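Local coordinates for protein homoserine kinase (Listeria monocytogenes, PDB 3HUL) that probably catalyses the ATP-dependent phosphorylation of L-homoserine to O-phospho-L-homoserine, a late step in threonine biosynthesis, at residues 113-118 and 143-148. Numbering follows the deposited sequence.
Sequences KVRIAA and GEDFYV
Asp145 on strand 144-148 turns its carboxylate onto the backbone of helix 113-118. Its OD2 lies 3.2 Å from CA of Arg115 and 3.4 Å from CG of the same residue. The other oxygen, OD1, rests 3.7 Å from CB of Ala118, about one turn further along the helix.

The polar link is made by one water. It donates to Asp145 OD2 at 2.5 Å and to Arg115 O at 2.6 Å, so it joins the strand side chain to a helix carbonyl. Arg115 and Asp145 form no direct ion pair: Arg115 NE stays 6.0 Å from Asp145 OD2. The arginine chain leads away from the strand, and its NH1 forms a salt bridge with Glu119.

Val114 and Tyr147 make the apolar part. With chi1 at 171°, CG1 of Val114 points opposite its own N and reaches the CD2-CE2 side of the Tyr147 ring obliquely, 4.1 Å from CE2. Helix 127-132 adds to this patch, with Val131 against Val114 and Leu132 against Tyr147.

The axes of segments 113-118 and 144-148 come within 8.6 Å, their directions 119° apart. Helix 110-121 packs beside the antiparallel hairpin of strands 135-141 and 144-150, in the S5-like N-terminal domain fold of the GHMP kinases.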
loop_
_atom_site.group_PDB
_atom_site.type_symbol
_atom_site.label_atom_id
_atom_site.label_comp_id
_atom_site.label_asym_id
_atom_site.label_seq_id
_atom_site.Cartn_x
_atom_site.Cartn_y
_atom_site.Cartn_z
ATOM N N LYS A 113 -15.766 20.337 -0.844
ATOM C CA LYS A 113 -16.944 19.735 -1.458
ATOM C C LYS A 113 -17.454 18.525 -0.678
ATOM O O LYS A 113 -18.671 18.337 -0.560
ATOM C CB LYS A 113 -16.662 19.331 -2.894
ATOM C CG LYS A 113 -16.443 20.491 -3.849
ATOM C CD LYS A 113 -16.064 19.965 -5.245
ATOM C CE LYS A 113 -15.439 21.076 -6.086
ATOM N NZ LYS A 113 -15.065 20.564 -7.439
ATOM N N VAL A 114 -16.517 17.702 -0.186
ATOM C CA VAL A 114 -16.859 16.533 0.615
ATOM C C VAL A 114 -17.429 17.035 1.915
ATOM O O VAL A 114 -18.515 16.593 2.318
ATOM C CB VAL A 114 -15.653 15.546 0.888
ATOM C CG1 VAL A 114 -16.042 14.489 1.913
ATOM C CG2 VAL A 114 -15.197 14.867 -0.401
ATOM N N ARG A 115 -16.707 17.957 2.570
ATOM C CA ARG A 115 -17.196 18.481 3.844
ATOM C C ARG A 115 -18.631 18.960 3.702
ATOM O O ARG A 115 -19.471 18.677 4.567
ATOM C CB ARG A 115 -16.330 19.617 4.423
ATOM C CG ARG A 115 -16.961 20.147 5.736
ATOM C CD ARG A 115 -16.667 21.598 6.108
ATOM N NE ARG A 115 -16.839 22.620 5.066
ATOM C CZ ARG A 115 -17.930 23.369 4.876
ATOM N NH1 ARG A 115 -19.032 23.207 5.606
ATOM N NH2 ARG A 115 -17.922 24.291 3.930
ATOM N N ILE A 116 -18.907 19.661 2.601
ATOM C CA ILE A 116 -20.200 20.324 2.397
ATOM C C ILE A 116 -21.289 19.306 2.119
ATOM O O ILE A 116 -22.394 19.392 2.664
ATOM C CB ILE A 116 -20.136 21.363 1.240
ATOM C CG1 ILE A 116 -19.298 22.590 1.662
ATOM C CG2 ILE A 116 -21.542 21.752 0.763
ATOM C CD1 ILE A 116 -18.831 23.470 0.503
ATOM N N ALA A 117 -20.968 18.332 1.274
ATOM C CA ALA A 117 -21.929 17.283 0.933
ATOM C C ALA A 117 -22.267 16.404 2.137
ATOM O O ALA A 117 -23.416 15.969 2.295
ATOM C CB ALA A 117 -21.420 16.435 -0.250
ATOM N N ALA A 118 -21.276 16.162 2.985
ATOM C CA ALA A 118 -21.460 15.292 4.156
ATOM C C ALA A 118 -22.328 15.983 5.221
ATOM O O ALA A 118 -23.205 15.359 5.825
ATOM C CB ALA A 118 -20.090 14.878 4.743
ATOM N N GLY A 143 -18.215 18.459 13.757
ATOM C CA GLY A 143 -17.155 19.292 13.248
ATOM C C GLY A 143 -16.813 18.768 11.860
ATOM O O GLY A 143 -17.504 19.056 10.860
ATOM N N GLU A 144 -15.773 17.944 11.811
ATOM C CA GLU A 144 -14.997 17.793 10.589
ATOM C C GLU A 144 -15.162 16.444 9.921
ATOM O O GLU A 144 -15.869 15.570 10.423
ATOM C CB GLU A 144 -13.522 17.983 10.908
ATOM C CG GLU A 144 -13.217 19.052 11.898
ATOM C CD GLU A 144 -12.299 18.540 12.961
ATOM O OE1 GLU A 144 -11.065 18.764 12.841
ATOM O OE2 GLU A 144 -12.819 17.881 13.899
ATOM N N ASP A 145 -14.478 16.289 8.790
ATOM C CA ASP A 145 -14.434 15.025 8.072
ATOM C C ASP A 145 -12.997 14.597 7.863
ATOM O O ASP A 145 -12.121 15.419 7.562
ATOM C CB ASP A 145 -15.126 15.144 6.729
ATOM C CG ASP A 145 -16.542 15.638 6.861
ATOM O OD1 ASP A 145 -17.417 14.845 7.257
ATOM O OD2 ASP A 145 -16.768 16.828 6.580
ATOM N N PHE A 146 -12.767 13.305 8.075
ATOM C CA PHE A 146 -11.490 12.684 7.787
ATOM C C PHE A 146 -11.783 11.531 6.860
ATOM O O PHE A 146 -12.796 10.839 7.011
ATOM C CB PHE A 146 -10.827 12.221 9.077
ATOM C CG PHE A 146 -10.602 13.329 10.048
ATOM C CD1 PHE A 146 -9.468 14.118 9.964
ATOM C CD2 PHE A 146 -11.553 13.615 11.025
ATOM C CE1 PHE A 146 -9.268 15.172 10.881
ATOM C CE2 PHE A 146 -11.370 14.660 11.924
ATOM C CZ PHE A 146 -10.227 15.442 11.847
ATOM N N TYR A 147 -10.919 11.347 5.878
ATOM C CA TYR A 147 -11.151 10.322 4.882
ATOM C C TYR A 147 -9.830 9.897 4.252
ATOM O O TYR A 147 -8.867 10.667 4.225
ATOM C CB TYR A 147 -12.191 10.784 3.829
ATOM C CG TYR A 147 -11.802 11.991 3.019
ATOM C CD1 TYR A 147 -10.837 11.889 2.019
ATOM C CD2 TYR A 147 -12.402 13.251 3.242
ATOM C CE1 TYR A 147 -10.451 12.999 1.245
ATOM C CE2 TYR A 147 -12.023 14.382 2.475
ATOM C CZ TYR A 147 -11.048 14.232 1.472
ATOM O OH TYR A 147 -10.632 15.287 0.680
ATOM N N VAL A 148 -9.780 8.643 3.821
ATOM C CA VAL A 148 -8.659 8.139 3.049
ATOM C C VAL A 148 -9.250 7.471 1.829
ATOM O O VAL A 148 -10.182 6.665 1.958
ATOM C CB VAL A 148 -7.802 7.099 3.842
ATOM C CG1 VAL A 148 -6.592 6.682 3.017
ATOM C CG2 VAL A 148 -7.322 7.669 5.175
HETATM O O HOH W 1 -19.194 17.456 6.885
#